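Local coordinates for protein ESSB (Geobacillus thermodenitrificans, PDB 2YNQ) that forms an integral membrane component of the type VII secretion system, represented here by its extracellular domain, at residues E75-Y80 with I99-L104; L79-I84 with I105-L110; E10-S15 with T29-Y34. All coordinates share one frame; numbering follows the deposited sequence.

How the interactions relate
Interactions 1 and 2 are successive levels of one interface, where helix 75-85 faces helix 102-118; they share Y80 and touch each other through L104 and W81. Interaction 2 lies near the centre of the chain and is fully buried, built from aromatic rings, an isoleucine and an alanine methyl. Interaction 1, at the start of helix 102-118, is only partly buried, and two tyrosine hydroxyls there bond to a capping carboxylate and a backbone carbonyl. Interaction 3 stands apart, about 22 Å from interaction 2 between centres, and pairs helices 7-19 and 24-31 toward the N-terminal end of the domain. It mixes small residues with L31 and two tyrosines, and its polar link is a weak Q14-T30 bond.

Interaction 1 of 3, residues E75-Y80 with I99-L104; sequences EQYMLY and IEDRDL
Y80 holds its CG anti to the backbone N (chi1 173°), while L104 keeps its CG beside the backbone N (chi1 -70°), and L104 CD1 comes to rest over the middle of the Y80 ring. The CH-pi contact puts that methyl 4.1 Å from the ring centroid. Past the ring, Y80 OH donates to the backbone L104 O at 2.8 Å. An alanine in place of Y80 would probably open a gap beside the L104 side chain and leave L104 O without its phenol donor. These contacts sit where two helices meet at a tight turn: helix 89-99 ends, E100 takes a positive phi, and D101 is the N-cap of helix 102-118, its OD1 accepting weakly from L104 N. The other oxygen, D101 OD2, receives Y77 OH at 3.0 Å through its anti lone pair, and S66 OG also bonds to it. The Y77 ring and the carboxylate are turned steeply against each other, their planes 74° apart. Beside this bond I99 CG2 packs 3.5 Å from Y77 CZ, and L104 CD1 reaches Y77 CE1 at the same distance. Q76 and I99 run alongside each other in opposite senses, with Q76 CB 3.9 Å from I99 CG1.

Interaction 2 of 3, residues L79-I84 with I105-L110; sequences LYWIYI and IVYALL
Y107 presents the edge of its ring to Y80 and I84: Y80 OH lies in the ring plane, 3.5 Å from Y107 CD2, and I84 CG2 also sits near that plane, 4.1 Å from Y107 CE2. Within helix 75-85, Y80 turns its edge to W81: W81 CG lies in plane at the rim of the Y80 ring, and Y80 CE2 stands 3.6 Å above the centre of the W81 ring. I84 CG1 lies over one face of the Y80 ring, offset toward the rim. W81 then meets Y107 obliquely, with planes 46° apart and W81 CZ3 4.0 Å from Y107 CE2. Y107 CG is anti to the backbone N (chi1 -170°), which starts the ring out toward helix 75-85. Next to it A108 offers only a methyl, and A108 CB packs 4.1 Å from Y80 CE1 and 4.3 Å from I84 CD1. Polar tips bond outward: Y80 OH to L104 O, W81 NE1 to S66 O, Y107 OH to E55 OE2. V106 and L110 pack against T58 and L57 of the second subunit. The axes of segments 79-84 and 105-110 run nearly parallel, 15° apart, with a closest approach of 11.6 Å, a wide spacing the rings bridge. Helix 89-99 connects the two helices and touches both through A96, so the first and third of three consecutive helices lie side by side in an all-helical domain.

Interaction 3 of 3, residues E10-S15 with T29-Y34; sequences EAYIQS and TTLEDY
Q14 and T30 approach each other obliquely, the glutamine fully extended with its CG anti to the backbone N (chi1 180°), and Q14 NE2 reaches T30 OG1 at 3.1 Å. The bond is weak, bent to 134° at the hydrogen, and T30 OG1 has a stronger partner in D26 O of its own helix. The other branch of the threonine turns inward: T30 CG2 rests 3.5 Å from A11 O, against the backbone of helix 7-19. A11 itself is small enough for Y34 to come close, with Y34 CE2 3.7 Å from A11 CB. The tyrosine ring lies with T30 O and L31 CA at its edge, so it stands edge-on to its own turn. That turn, type I from L31 to Y34, is closed by Y34 N bonding to L31 O. L31 sends its two methyls to different places. L31 CD2 sits at the edge of the Y12 ring, 4.1 Å from Y12 CD1, where the two side chains cross at about a right angle; L31 CD1 packs 3.8 Å from S15 CB. S15 OG is bonded to E46 OE1. Helices 7-19 and 24-31 thus pair as consecutive helices, and helix 41-53 comes up beside them, its I43 touching both Y12 and L31. M39, just ahead of that helix, packs on Y12, L31 and Y34, while R86 NH1, following helix 75-85, bonds to Y34 O.

Interaction 1 of 3, residues E75-Y80 with I99-L104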
loop_
_atom_site.group_PDB
_atom_site.type_symbol
_atom_site.label_atom_id
_atom_site.label_comp_id
_atom_site.label_asym_id
_atom_site.label_seq_id
_atom_site.Cartn_x
_atom_site.Cartn_y
_atom_site.Cartn_z
ATOM N N GLU D 75 -22.829 -1.308 2.476
ATOM C CA GLU D 75 -22.302 -0.315 3.404
ATOM C C GLU D 75 -21.021 -0.786 4.134
ATOM O O GLU D 75 -20.069 -0.011 4.274
ATOM C CB GLU D 75 -23.387 0.088 4.421
ATOM C CG GLU D 75 -22.980 1.219 5.367
ATOM C CD GLU D 75 -24.025 1.534 6.458
ATOM O OE1 GLU D 75 -24.977 0.735 6.660
ATOM O OE2 GLU D 75 -23.873 2.585 7.132
ATOM N N GLN D 76 -21.006 -2.039 4.585
ATOM C CA GLN D 76 -19.900 -2.571 5.379
ATOM C C GLN D 76 -18.557 -2.534 4.666
ATOM O O GLN D 76 -17.539 -2.185 5.270
ATOM C CB GLN D 76 -20.200 -3.985 5.827
ATOM C CG GLN D 76 -21.270 -4.082 6.893
ATOM C CD GLN D 76 -21.709 -5.517 7.094
ATOM O OE1 GLN D 76 -21.834 -5.990 8.231
ATOM N NE2 GLN D 76 -21.923 -6.236 5.981
ATOM N N TYR D 77 -18.564 -2.862 3.380
ATOM C CA TYR D 77 -17.371 -2.777 2.549
ATOM C C TYR D 77 -16.867 -1.357 2.402
ATOM O O TYR D 77 -15.652 -1.122 2.415
ATOM C CB TYR D 77 -17.599 -3.416 1.184
ATOM C CG TYR D 77 -17.550 -4.927 1.225
ATOM C CD1 TYR D 77 -16.326 -5.601 1.141
ATOM C CD2 TYR D 77 -18.727 -5.691 1.370
ATOM C CE1 TYR D 77 -16.270 -6.995 1.194
ATOM C CE2 TYR D 77 -18.672 -7.100 1.421
ATOM C CZ TYR D 77 -17.431 -7.729 1.331
ATOM O OH TYR D 77 -17.334 -9.105 1.359
ATOM N N MET D 78 -17.791 -0.413 2.294
ATOM C CA MET D 78 -17.423 0.986 2.240
ATOM C C MET D 78 -16.801 1.423 3.549
ATOM O O MET D 78 -15.759 2.080 3.555
ATOM C CB MET D 78 -18.646 1.843 1.901
ATOM C CG MET D 78 -19.139 1.599 0.469
ATOM S SD MET D 78 -20.563 2.624 0.045
ATOM C CE MET D 78 -21.030 1.908 -1.527
ATOM N N LEU D 79 -17.413 1.026 4.663
ATOM C CA LEU D 79 -16.893 1.366 5.977
ATOM C C LEU D 79 -15.526 0.749 6.202
ATOM O O LEU D 79 -14.625 1.416 6.718
ATOM C CB LEU D 79 -17.870 0.955 7.083
ATOM C CG LEU D 79 -19.168 1.774 7.109
ATOM C CD1 LEU D 79 -20.224 1.196 8.115
ATOM C CD2 LEU D 79 -18.871 3.257 7.369
ATOM N N TYR D 80 -15.359 -0.509 5.790
ATOM C CA TYR D 80 -14.063 -1.169 5.873
ATOM C C TYR D 80 -12.973 -0.305 5.232
ATOM O O TYR D 80 -11.967 0.001 5.869
ATOM C CB TYR D 80 -14.097 -2.523 5.186
ATOM C CG TYR D 80 -12.731 -3.153 5.112
ATOM C CD1 TYR D 80 -12.273 -3.963 6.139
ATOM C CD2 TYR D 80 -11.883 -2.930 4.017
ATOM C CE1 TYR D 80 -11.000 -4.545 6.087
ATOM C CE2 TYR D 80 -10.615 -3.513 3.954
ATOM C CZ TYR D 80 -10.181 -4.317 5.002
ATOM O OH TYR D 80 -8.934 -4.914 4.990
ATOM N N ILE D 99 -18.010 -9.258 8.359
ATOM C CA ILE D 99 -18.268 -9.528 6.948
ATOM C C ILE D 99 -17.884 -10.957 6.598
ATOM O O ILE D 99 -18.423 -11.546 5.671
ATOM C CB ILE D 99 -17.428 -8.566 6.062
ATOM C CG1 ILE D 99 -17.908 -7.128 6.221
ATOM C CG2 ILE D 99 -17.505 -8.940 4.594
ATOM C CD1 ILE D 99 -16.910 -6.111 5.655
ATOM N N GLU D 100 -16.944 -11.504 7.356
ATOM C CA GLU D 100 -16.373 -12.821 7.091
ATOM C C GLU D 100 -15.694 -12.878 5.715
ATOM O O GLU D 100 -15.849 -13.840 4.968
ATOM C CB GLU D 100 -17.430 -13.920 7.251
ATOM C CG GLU D 100 -18.098 -13.904 8.618
ATOM C CD GLU D 100 -18.964 -15.121 8.857
ATOM O OE1 GLU D 100 -20.108 -15.165 8.362
ATOM O OE2 GLU D 100 -18.494 -16.034 9.550
ATOM N N ASP D 101 -14.946 -11.835 5.392
ATOM C CA ASP D 101 -14.189 -11.796 4.156
ATOM C C ASP D 101 -12.729 -12.062 4.513
ATOM O O ASP D 101 -12.064 -11.208 5.116
ATOM C CB ASP D 101 -14.347 -10.424 3.488
ATOM C CG ASP D 101 -13.716 -10.361 2.099
ATOM O OD1 ASP D 101 -12.531 -10.780 1.934
ATOM O OD2 ASP D 101 -14.424 -9.875 1.174
ATOM N N ARG D 102 -12.241 -13.243 4.149
ATOM C CA ARG D 102 -10.918 -13.733 4.596
ATOM C C ARG D 102 -9.777 -12.772 4.277
ATOM O O ARG D 102 -9.039 -12.355 5.167
ATOM C CB ARG D 102 -10.629 -15.115 4.010
ATOM C CG ARG D 102 -9.328 -15.718 4.485
ATOM C CD ARG D 102 -8.518 -16.242 3.307
ATOM N NE ARG D 102 -9.294 -17.188 2.524
ATOM C CZ ARG D 102 -9.609 -17.059 1.238
ATOM N NH1 ARG D 102 -9.204 -16.026 0.519
ATOM N NH2 ARG D 102 -10.327 -18.007 0.661
ATOM N N ASP D 103 -9.654 -12.396 3.010
ATOM C CA ASP D 103 -8.550 -11.561 2.574
ATOM C C ASP D 103 -8.617 -10.149 3.107
ATOM O O ASP D 103 -7.582 -9.484 3.213
ATOM C CB ASP D 103 -8.432 -11.607 1.063
ATOM C CG ASP D 103 -8.290 -13.037 0.553
ATOM O OD1 ASP D 103 -7.609 -13.851 1.225
ATOM O OD2 ASP D 103 -8.875 -13.363 -0.491
ATOM N N LEU D 104 -9.816 -9.707 3.491
ATOM C CA LEU D 104 -9.952 -8.416 4.116
ATOM C C LEU D 104 -9.483 -8.487 5.564
ATOM O O LEU D 104 -8.863 -7.546 6.060
ATOM C CB LEU D 104 -11.381 -7.853 3.979
ATOM C CG LEU D 104 -11.844 -7.404 2.576
ATOM C CD1 LEU D 104 -13.141 -6.607 2.659
ATOM C CD2 LEU D 104 -10.813 -6.598 1.823
#

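Interaction 2 of 3, residues L79-I84 with I105-L110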
loop_
_atom_site.group_PDB
_atom_site.type_symbol
_atom_site.label_atom_id
_atom_site.label_comp_id
_atom_site.label_asym_id
_atom_site.label_seq_id
_atom_site.Cartn_x
_atom_site.Cartn_y
_atom_site.Cartn_z
ATOM N N LEU D 79 -17.413 1.026 4.663
ATOM C CA LEU D 79 -16.893 1.366 5.977
ATOM C C LEU D 79 -15.526 0.749 6.202
ATOM O O LEU D 79 -14.625 1.416 6.718
ATOM C CB LEU D 79 -17.870 0.955 7.083
ATOM C CG LEU D 79 -19.168 1.774 7.109
ATOM C CD1 LEU D 79 -20.224 1.196 8.115
ATOM C CD2 LEU D 79 -18.871 3.257 7.369
ATOM N N TYR D 80 -15.359 -0.509 5.790
ATOM C CA TYR D 80 -14.063 -1.169 5.873
ATOM C C TYR D 80 -12.973 -0.305 5.232
ATOM O O TYR D 80 -11.967 0.001 5.869
ATOM C CB TYR D 80 -14.097 -2.523 5.186
ATOM C CG TYR D 80 -12.731 -3.153 5.112
ATOM C CD1 TYR D 80 -12.273 -3.963 6.139
ATOM C CD2 TYR D 80 -11.883 -2.930 4.017
ATOM C CE1 TYR D 80 -11.000 -4.545 6.087
ATOM C CE2 TYR D 80 -10.615 -3.513 3.954
ATOM C CZ TYR D 80 -10.181 -4.317 5.002
ATOM O OH TYR D 80 -8.934 -4.914 4.990
ATOM N N TRP D 81 -13.180 0.094 3.977
ATOM C CA TRP D 81 -12.145 0.830 3.259
ATOM C C TRP D 81 -11.921 2.228 3.803
ATOM O O TRP D 81 -10.792 2.736 3.781
ATOM C CB TRP D 81 -12.417 0.833 1.747
ATOM C CG TRP D 81 -12.102 -0.528 1.174
ATOM C CD1 TRP D 81 -12.993 -1.467 0.733
ATOM C CD2 TRP D 81 -10.792 -1.124 1.058
ATOM N NE1 TRP D 81 -12.315 -2.604 0.333
ATOM C CE2 TRP D 81 -10.965 -2.408 0.505
ATOM C CE3 TRP D 81 -9.492 -0.683 1.353
ATOM C CZ2 TRP D 81 -9.885 -3.269 0.250
ATOM C CZ3 TRP D 81 -8.418 -1.535 1.098
ATOM C CH2 TRP D 81 -8.624 -2.814 0.551
ATOM N N ILE D 82 -12.983 2.846 4.313
ATOM C CA ILE D 82 -12.852 4.155 4.902
ATOM C C ILE D 82 -11.992 4.058 6.172
ATOM O O ILE D 82 -11.098 4.897 6.398
ATOM C CB ILE D 82 -14.232 4.794 5.205
ATOM C CG1 ILE D 82 -14.968 5.139 3.898
ATOM C CG2 ILE D 82 -14.058 6.024 6.110
ATOM C CD1 ILE D 82 -16.493 5.469 4.050
ATOM N N TYR D 83 -12.230 3.036 6.989
ATOM C CA TYR D 83 -11.392 2.871 8.195
ATOM C C TYR D 83 -9.970 2.478 7.878
ATOM O O TYR D 83 -9.028 2.916 8.564
ATOM C CB TYR D 83 -11.948 1.839 9.164
ATOM C CG TYR D 83 -13.322 2.125 9.691
ATOM C CD1 TYR D 83 -13.692 3.403 10.121
ATOM C CD2 TYR D 83 -14.248 1.089 9.803
ATOM C CE1 TYR D 83 -14.986 3.639 10.616
ATOM C CE2 TYR D 83 -15.515 1.305 10.298
ATOM C CZ TYR D 83 -15.881 2.583 10.699
ATOM O OH TYR D 83 -17.157 2.749 11.201
ATOM N N ILE D 84 -9.800 1.614 6.881
ATOM C CA ILE D 84 -8.453 1.331 6.410
ATOM C C ILE D 84 -7.822 2.658 6.019
ATOM O O ILE D 84 -6.713 2.958 6.447
ATOM C CB ILE D 84 -8.405 0.383 5.199
ATOM C CG1 ILE D 84 -8.751 -1.058 5.606
ATOM C CG2 ILE D 84 -7.039 0.464 4.547
ATOM C CD1 ILE D 84 -7.677 -1.804 6.491
ATOM N N ILE D 105 -9.756 -9.597 6.237
ATOM C CA ILE D 105 -9.242 -9.801 7.594
ATOM C C ILE D 105 -7.729 -9.813 7.534
ATOM O O ILE D 105 -7.064 -9.114 8.302
ATOM C CB ILE D 105 -9.761 -11.108 8.252
ATOM C CG1 ILE D 105 -11.297 -11.078 8.360
ATOM C CG2 ILE D 105 -9.099 -11.320 9.618
ATOM C CD1 ILE D 105 -11.969 -12.425 8.746
ATOM N N VAL D 106 -7.175 -10.562 6.593
ATOM C CA VAL D 106 -5.729 -10.598 6.471
ATOM C C VAL D 106 -5.169 -9.206 6.210
ATOM O O VAL D 106 -4.180 -8.799 6.835
ATOM C CB VAL D 106 -5.255 -11.569 5.374
ATOM C CG1 VAL D 106 -3.789 -11.358 5.106
ATOM C CG2 VAL D 106 -5.534 -13.007 5.778
ATOM N N TYR D 107 -5.787 -8.468 5.297
ATOM C CA TYR D 107 -5.263 -7.142 4.970
ATOM C C TYR D 107 -5.294 -6.199 6.180
ATOM O O TYR D 107 -4.340 -5.443 6.430
ATOM C CB TYR D 107 -6.014 -6.542 3.800
ATOM C CG TYR D 107 -5.358 -5.303 3.290
ATOM C CD1 TYR D 107 -4.207 -5.383 2.500
ATOM C CD2 TYR D 107 -5.871 -4.049 3.599
ATOM C CE1 TYR D 107 -3.587 -4.247 2.029
ATOM C CE2 TYR D 107 -5.267 -2.894 3.120
ATOM C CZ TYR D 107 -4.128 -2.998 2.347
ATOM O OH TYR D 107 -3.505 -1.858 1.906
ATOM N N ALA D 108 -6.375 -6.267 6.948
ATOM C CA ALA D 108 -6.512 -5.464 8.147
ATOM C C ALA D 108 -5.503 -5.886 9.225
ATOM O O ALA D 108 -4.932 -5.046 9.923
ATOM C CB ALA D 108 -7.930 -5.552 8.658
ATOM N N LEU D 109 -5.259 -7.192 9.324
ATOM C CA LEU D 109 -4.240 -7.728 10.242
ATOM C C LEU D 109 -2.862 -7.163 9.900
ATOM O O LEU D 109 -2.098 -6.767 10.796
ATOM C CB LEU D 109 -4.231 -9.254 10.219
ATOM C CG LEU D 109 -5.340 -9.911 11.049
ATOM C CD1 LEU D 109 -5.509 -11.381 10.670
ATOM C CD2 LEU D 109 -5.137 -9.742 12.593
ATOM N N LEU D 110 -2.560 -7.099 8.598
ATOM C CA LEU D 110 -1.312 -6.467 8.143
ATOM C C LEU D 110 -1.196 -4.997 8.539
ATOM O O LEU D 110 -0.158 -4.581 9.027
ATOM C CB LEU D 110 -1.118 -6.644 6.644
ATOM C CG LEU D 110 -0.724 -8.076 6.245
ATOM C CD1 LEU D 110 -0.855 -8.245 4.731
ATOM C CD2 LEU D 110 0.688 -8.505 6.746
#

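Interaction 3 of 3, residues E10-S15 with T29-Y34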
loop_
_atom_site.group_PDB
_atom_site.type_symbol
_atom_site.label_atom_id
_atom_site.label_comp_id
_atom_site.label_asym_id
_atom_site.label_seq_id
_atom_site.Cartn_x
_atom_site.Cartn_y
_atom_site.Cartn_z
ATOM N N GLU D 10 -23.083 21.303 3.339
ATOM C CA GLU D 10 -22.136 21.950 2.418
ATOM C C GLU D 10 -20.922 21.074 2.028
ATOM O O GLU D 10 -20.502 21.072 0.866
ATOM C CB GLU D 10 -21.657 23.295 2.981
ATOM C CG GLU D 10 -22.760 24.353 3.096
ATOM C CD GLU D 10 -22.287 25.659 3.767
ATOM O OE1 GLU D 10 -21.262 25.648 4.509
ATOM O OE2 GLU D 10 -22.957 26.702 3.569
ATOM N N ALA D 11 -20.369 20.339 2.992
ATOM C CA ALA D 11 -19.222 19.453 2.748
ATOM C C ALA D 11 -19.574 18.318 1.792
ATOM O O ALA D 11 -18.753 17.938 0.957
ATOM C CB ALA D 11 -18.673 18.889 4.067
ATOM N N TYR D 12 -20.800 17.799 1.919
ATOM C CA TYR D 12 -21.354 16.807 0.994
ATOM C C TYR D 12 -21.433 17.308 -0.445
ATOM O O TYR D 12 -21.129 16.561 -1.369
ATOM C CB TYR D 12 -22.743 16.350 1.436
ATOM C CG TYR D 12 -22.781 15.536 2.712
ATOM C CD1 TYR D 12 -21.610 15.056 3.307
ATOM C CD2 TYR D 12 -23.994 15.257 3.332
ATOM C CE1 TYR D 12 -21.653 14.321 4.480
ATOM C CE2 TYR D 12 -24.052 14.518 4.496
ATOM C CZ TYR D 12 -22.879 14.051 5.064
ATOM O OH TYR D 12 -22.946 13.311 6.219
ATOM N N ILE D 13 -21.853 18.562 -0.626
ATOM C CA ILE D 13 -21.935 19.155 -1.944
ATOM C C ILE D 13 -20.508 19.332 -2.438
ATOM O O ILE D 13 -20.180 18.983 -3.575
ATOM C CB ILE D 13 -22.689 20.521 -1.927
ATOM C CG1 ILE D 13 -24.180 20.345 -1.595
ATOM C CG2 ILE D 13 -22.457 21.316 -3.216
ATOM C CD1 ILE D 13 -24.984 19.411 -2.549
ATOM N N GLN D 14 -19.658 19.848 -1.564
ATOM C CA GLN D 14 -18.260 20.064 -1.912
ATOM C C GLN D 14 -17.506 18.770 -2.279
ATOM O O GLN D 14 -16.751 18.749 -3.251
ATOM C CB GLN D 14 -17.557 20.846 -0.805
ATOM C CG GLN D 14 -16.089 21.121 -1.058
ATOM C CD GLN D 14 -15.455 21.920 0.091
ATOM O OE1 GLN D 14 -16.063 22.882 0.604
ATOM N NE2 GLN D 14 -14.242 21.514 0.513
ATOM N N SER D 15 -17.734 17.690 -1.536
ATOM C CA SER D 15 -17.069 16.428 -1.855
ATOM C C SER D 15 -17.594 15.823 -3.153
ATOM O O SER D 15 -16.848 15.137 -3.859
ATOM C CB SER D 15 -17.151 15.417 -0.701
ATOM O OG SER D 15 -18.450 14.906 -0.544
ATOM N N THR D 29 -9.873 15.069 2.545
ATOM C CA THR D 29 -9.727 16.146 3.516
ATOM C C THR D 29 -11.016 16.933 3.760
ATOM O O THR D 29 -11.249 17.429 4.864
ATOM C CB THR D 29 -8.552 17.099 3.204
ATOM O OG1 THR D 29 -8.725 17.642 1.912
ATOM C CG2 THR D 29 -7.223 16.347 3.242
ATOM N N THR D 30 -11.878 17.009 2.756
ATOM C CA THR D 30 -13.187 17.645 2.949
ATOM C C THR D 30 -14.009 16.924 4.014
ATOM O O THR D 30 -14.723 17.553 4.790
ATOM C CB THR D 30 -13.960 17.729 1.619
ATOM O OG1 THR D 30 -13.244 18.600 0.744
ATOM C CG2 THR D 30 -15.381 18.274 1.813
ATOM N N LEU D 31 -13.863 15.607 4.071
ATOM C CA LEU D 31 -14.746 14.794 4.868
ATOM C C LEU D 31 -14.107 14.274 6.130
ATOM O O LEU D 31 -14.752 13.556 6.883
ATOM C CB LEU D 31 -15.283 13.641 4.037
ATOM C CG LEU D 31 -16.274 14.068 2.969
ATOM C CD1 LEU D 31 -16.730 12.881 2.156
ATOM C CD2 LEU D 31 -17.475 14.834 3.577
ATOM N N GLU D 32 -12.857 14.656 6.389
ATOM C CA GLU D 32 -12.078 14.032 7.448
ATOM C C GLU D 32 -12.656 14.198 8.862
ATOM O O GLU D 32 -12.508 13.304 9.685
ATOM C CB GLU D 32 -10.626 14.487 7.384
ATOM C CG GLU D 32 -10.411 15.926 7.796
ATOM C CD GLU D 32 -9.024 16.458 7.441
ATOM O OE1 GLU D 32 -8.152 15.655 7.003
ATOM O OE2 GLU D 32 -8.827 17.693 7.595
ATOM N N ASP D 33 -13.326 15.313 9.144
ATOM C CA ASP D 33 -13.888 15.529 10.478
ATOM C C ASP D 33 -15.244 14.874 10.690
ATOM O O ASP D 33 -15.874 15.076 11.731
ATOM C CB ASP D 33 -14.007 17.020 10.782
ATOM C CG ASP D 33 -12.657 17.713 10.835
ATOM O OD1 ASP D 33 -11.665 17.066 11.235
ATOM O OD2 ASP D 33 -12.588 18.911 10.468
ATOM N N TYR D 34 -15.690 14.101 9.707
ATOM C CA TYR D 34 -17.045 13.569 9.705
ATOM C C TYR D 34 -17.070 12.050 9.905
ATOM O O TYR D 34 -16.212 11.336 9.373
ATOM C CB TYR D 34 -17.770 13.950 8.403
ATOM C CG TYR D 34 -17.962 15.448 8.231
ATOM C CD1 TYR D 34 -18.921 16.128 8.967
ATOM C CD2 TYR D 34 -17.167 16.190 7.345
ATOM C CE1 TYR D 34 -19.087 17.488 8.827
ATOM C CE2 TYR D 34 -17.326 17.550 7.206
ATOM C CZ TYR D 34 -18.289 18.192 7.949
ATOM O OH TYR D 34 -18.492 19.538 7.829
#